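Local coordinates for protein GH3 beta-N-acetylglucosaminidase (Paenibacillaceae, PDB 6K5J) that releases terminal non-reducing N-acetylglucosamine from beta-linked substrates as a beta-N-acetylglucosaminidase of glycoside hydrolase family 3, at residues Ala502-Thr506 with Pro507-Arg511. Residues are numbered along the deposited sequence; the frame is centred on the assembly and turned at random.
Sequences AYENT and PSAMR
T506 gives its carbonyl oxygen to M510 N, 3.1 Å from T506 O, and with this bond the loop 502-506 turns into the helix that begins at P507. The T506 side chain caps the same turn: OG1 accepts from A509 N at 3.2 Å, while P507, having no N-H, fills the first helical position. A chi1 of 59° swings OG1 over this first turn, within reach of A509 N. The hydroxyl also donates to E504 OE2, 2.7 Å from OG1, reaching the carboxylate from above its plane, 37° out of it. One oxygen thus joins carboxylate and helix end, and E504, whose other oxygen OE1 receives G101 N, ties the cap to the residue just before helix 102-108. Were T506 replaced by alanine, A509 N would probably lose its capping acceptor and E504 OE2 this donor. Carbon contacts make up most of the rest. The methyl of A509 meets E504 CG at 3.7 Å, and M510, bent along its chain, folds back toward the loop until CE lies 3.8 Å from A502 CB. The same methyl packs against the carbonyl oxygen of E504. W394 and the helix 413-419 pack against M510 as well, and N505 OD1 is taken by R409 NE. The first N-H groups of a helix lack a carbonyl from an earlier turn, and a threonine hydroxyl can supply an acceptor: this is such a threonine N-cap, followed by proline at N1, in the link from strand 499-501 of the six-stranded mixed sheet to helix 507-517, where E504 and Y503 touch helix 102-108 of the TIM-barrel family region.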
ATOM      1  N   ALA A 502       4.985  16.180  -3.261  1.00 17.56           N
ATOM      2  CA  ALA A 502       3.711  15.934  -2.599  1.00 17.50           C
ATOM      3  C   ALA A 502       3.492  14.477  -2.222  1.00 16.94           C
ATOM      4  O   ALA A 502       2.557  14.190  -1.459  1.00 17.78           O
ATOM      5  CB  ALA A 502       2.540  16.400  -3.485  1.00 16.97           C
ATOM      6  N   TYR A 503       4.297  13.552  -2.746  1.00 18.37           N
ATOM      7  CA  TYR A 503       4.325  12.129  -2.392  1.00 18.11           C
ATOM      8  C   TYR A 503       3.074  11.363  -2.814  1.00 18.50           C
ATOM      9  O   TYR A 503       2.970  10.158  -2.521  1.00 19.13           O
ATOM     10  CB  TYR A 503       4.567  11.925  -0.883  1.00 16.64           C
ATOM     11  CG  TYR A 503       5.711  12.770  -0.366  1.00 17.71           C
ATOM     12  CD1 TYR A 503       7.029  12.370  -0.549  1.00 17.55           C
ATOM     13  CD2 TYR A 503       5.476  13.995   0.266  1.00 17.64           C
ATOM     14  CE1 TYR A 503       8.086  13.144  -0.097  1.00 17.52           C
ATOM     15  CE2 TYR A 503       6.529  14.780   0.714  1.00 17.88           C
ATOM     16  CZ  TYR A 503       7.830  14.340   0.537  1.00 18.26           C
ATOM     17  OH  TYR A 503       8.886  15.111   0.984  1.00 16.62           O
ATOM     18  N   GLU A 504       2.123  12.005  -3.485  1.00 18.61           N
ATOM     19  CA  GLU A 504       0.876  11.365  -3.897  1.00 18.99           C
ATOM     20  C   GLU A 504       0.080  12.399  -4.686  1.00 19.99           C
ATOM     21  O   GLU A 504       0.400  13.592  -4.673  1.00 19.42           O
ATOM     22  CB  GLU A 504       0.063  10.842  -2.708  1.00 20.14           C
ATOM     23  CG  GLU A 504      -0.288  11.918  -1.712  1.00 18.53           C
ATOM     24  CD  GLU A 504      -0.843  11.353  -0.428  1.00 20.31           C
ATOM     25  OE1 GLU A 504      -0.398  10.262  -0.000  1.00 20.34           O
ATOM     26  OE2 GLU A 504      -1.734  12.006   0.149  1.00 22.58           O
ATOM     27  N   ASN A 505      -0.958  11.927  -5.386  1.00 18.86           N
ATOM     28  CA  ASN A 505      -1.849  12.804  -6.143  1.00 20.62           C
ATOM     29  C   ASN A 505      -3.264  12.816  -5.565  1.00 22.49           C
ATOM     30  O   ASN A 505      -4.241  13.007  -6.295  1.00 23.09           O
ATOM     31  CB  ASN A 505      -1.868  12.413  -7.624  1.00 22.45           C
ATOM     32  CG  ASN A 505      -2.508  11.056  -7.874  1.00 23.37           C
ATOM     33  OD1 ASN A 505      -2.844  10.334  -6.944  1.00 22.47           O
ATOM     34  ND2 ASN A 505      -2.670  10.703  -9.149  1.00 26.58           N
ATOM     35  N   THR A 506      -3.382  12.596  -4.256  1.00 22.05           N
ATOM     36  CA  THR A 506      -4.666  12.579  -3.569  1.00 20.19           C
ATOM     37  C   THR A 506      -5.325  13.956  -3.589  1.00 21.83           C
ATOM     38  O   THR A 506      -4.652  14.969  -3.797  1.00 18.76           O
ATOM     39  CB  THR A 506      -4.470  12.165  -2.116  1.00 22.31           C
ATOM     40  OG1 THR A 506      -3.580  13.099  -1.486  1.00 19.77           O
ATOM     41  CG2 THR A 506      -3.884  10.765  -2.020  1.00 22.02           C
ATOM     42  N   PRO A 507      -6.640  14.022  -3.330  1.00 20.77           N
ATOM     43  CA  PRO A 507      -7.289  15.340  -3.261  1.00 21.76           C
ATOM     44  C   PRO A 507      -6.641  16.278  -2.258  1.00 20.69           C
ATOM     45  O   PRO A 507      -6.388  17.443  -2.586  1.00 19.42           O
ATOM     46  CB  PRO A 507      -8.736  14.990  -2.876  1.00 21.23           C
ATOM     47  CG  PRO A 507      -8.953  13.636  -3.473  1.00 28.29           C
ATOM     48  CD  PRO A 507      -7.625  12.922  -3.266  1.00 22.69           C
ATOM     49  N   SER A 508      -6.344  15.795  -1.042  1.00 19.28           N
ATOM     50  CA  SER A 508      -5.811  16.683  -0.016  1.00 18.97           C
ATOM     51  C   SER A 508      -4.380  17.108  -0.319  1.00 19.31           C
ATOM     52  O   SER A 508      -3.983  18.214   0.056  1.00 17.03           O
ATOM     53  CB  SER A 508      -5.897  16.025   1.365  1.00 19.62           C
ATOM     54  OG  SER A 508      -5.052  14.889   1.453  1.00 20.41           O
ATOM     55  N   ALA A 509      -3.591  16.251  -0.979  1.00 19.15           N
ATOM     56  CA  ALA A 509      -2.226  16.636  -1.328  1.00 17.21           C
ATOM     57  C   ALA A 509      -2.229  17.701  -2.415  1.00 18.79           C
ATOM     58  O   ALA A 509      -1.412  18.625  -2.391  1.00 18.80           O
ATOM     59  CB  ALA A 509      -1.420  15.414  -1.788  1.00 18.32           C
ATOM     60  N   MET A 510      -3.157  17.603  -3.363  1.00 18.97           N
ATOM     61  CA  MET A 510      -3.209  18.604  -4.418  1.00 19.82           C
ATOM     62  C   MET A 510      -3.785  19.918  -3.908  1.00 18.92           C
ATOM     63  O   MET A 510      -3.377  20.992  -4.373  1.00 19.35           O
ATOM     64  CB  MET A 510      -4.001  18.060  -5.607  1.00 20.17           C
ATOM     65  CG  MET A 510      -3.319  16.852  -6.297  1.00 19.43           C
ATOM     66  SD  MET A 510      -1.642  17.200  -6.919  1.00 21.63           S
ATOM     67  CE  MET A 510      -0.569  16.631  -5.573  1.00 18.43           C
ATOM     68  N   ARG A 511      -4.709  19.859  -2.948  1.00 18.43           N
ATOM     69  CA  ARG A 511      -5.191  21.081  -2.307  1.00 18.39           C
ATOM     70  C   ARG A 511      -4.054  21.796  -1.596  1.00 17.04           C
ATOM     71  O   ARG A 511      -3.859  23.001  -1.775  1.00 18.41           O
ATOM     72  CB  ARG A 511      -6.322  20.767  -1.328  1.00 19.11           C
ATOM     73  CG  ARG A 511      -6.794  21.983  -0.493  1.00 19.00           C
ATOM     74  CD  ARG A 511      -7.817  21.568   0.586  1.00 23.11           C
ATOM     75  NE  ARG A 511      -8.162  22.693   1.459  1.00 24.92           N
ATOM     76  CZ  ARG A 511      -7.464  23.065   2.527  1.00 28.20           C
ATOM     77  NH1 ARG A 511      -6.370  22.399   2.881  1.00 20.43           N
ATOM     78  NH2 ARG A 511      -7.867  24.113   3.250  1.00 27.16           N
TER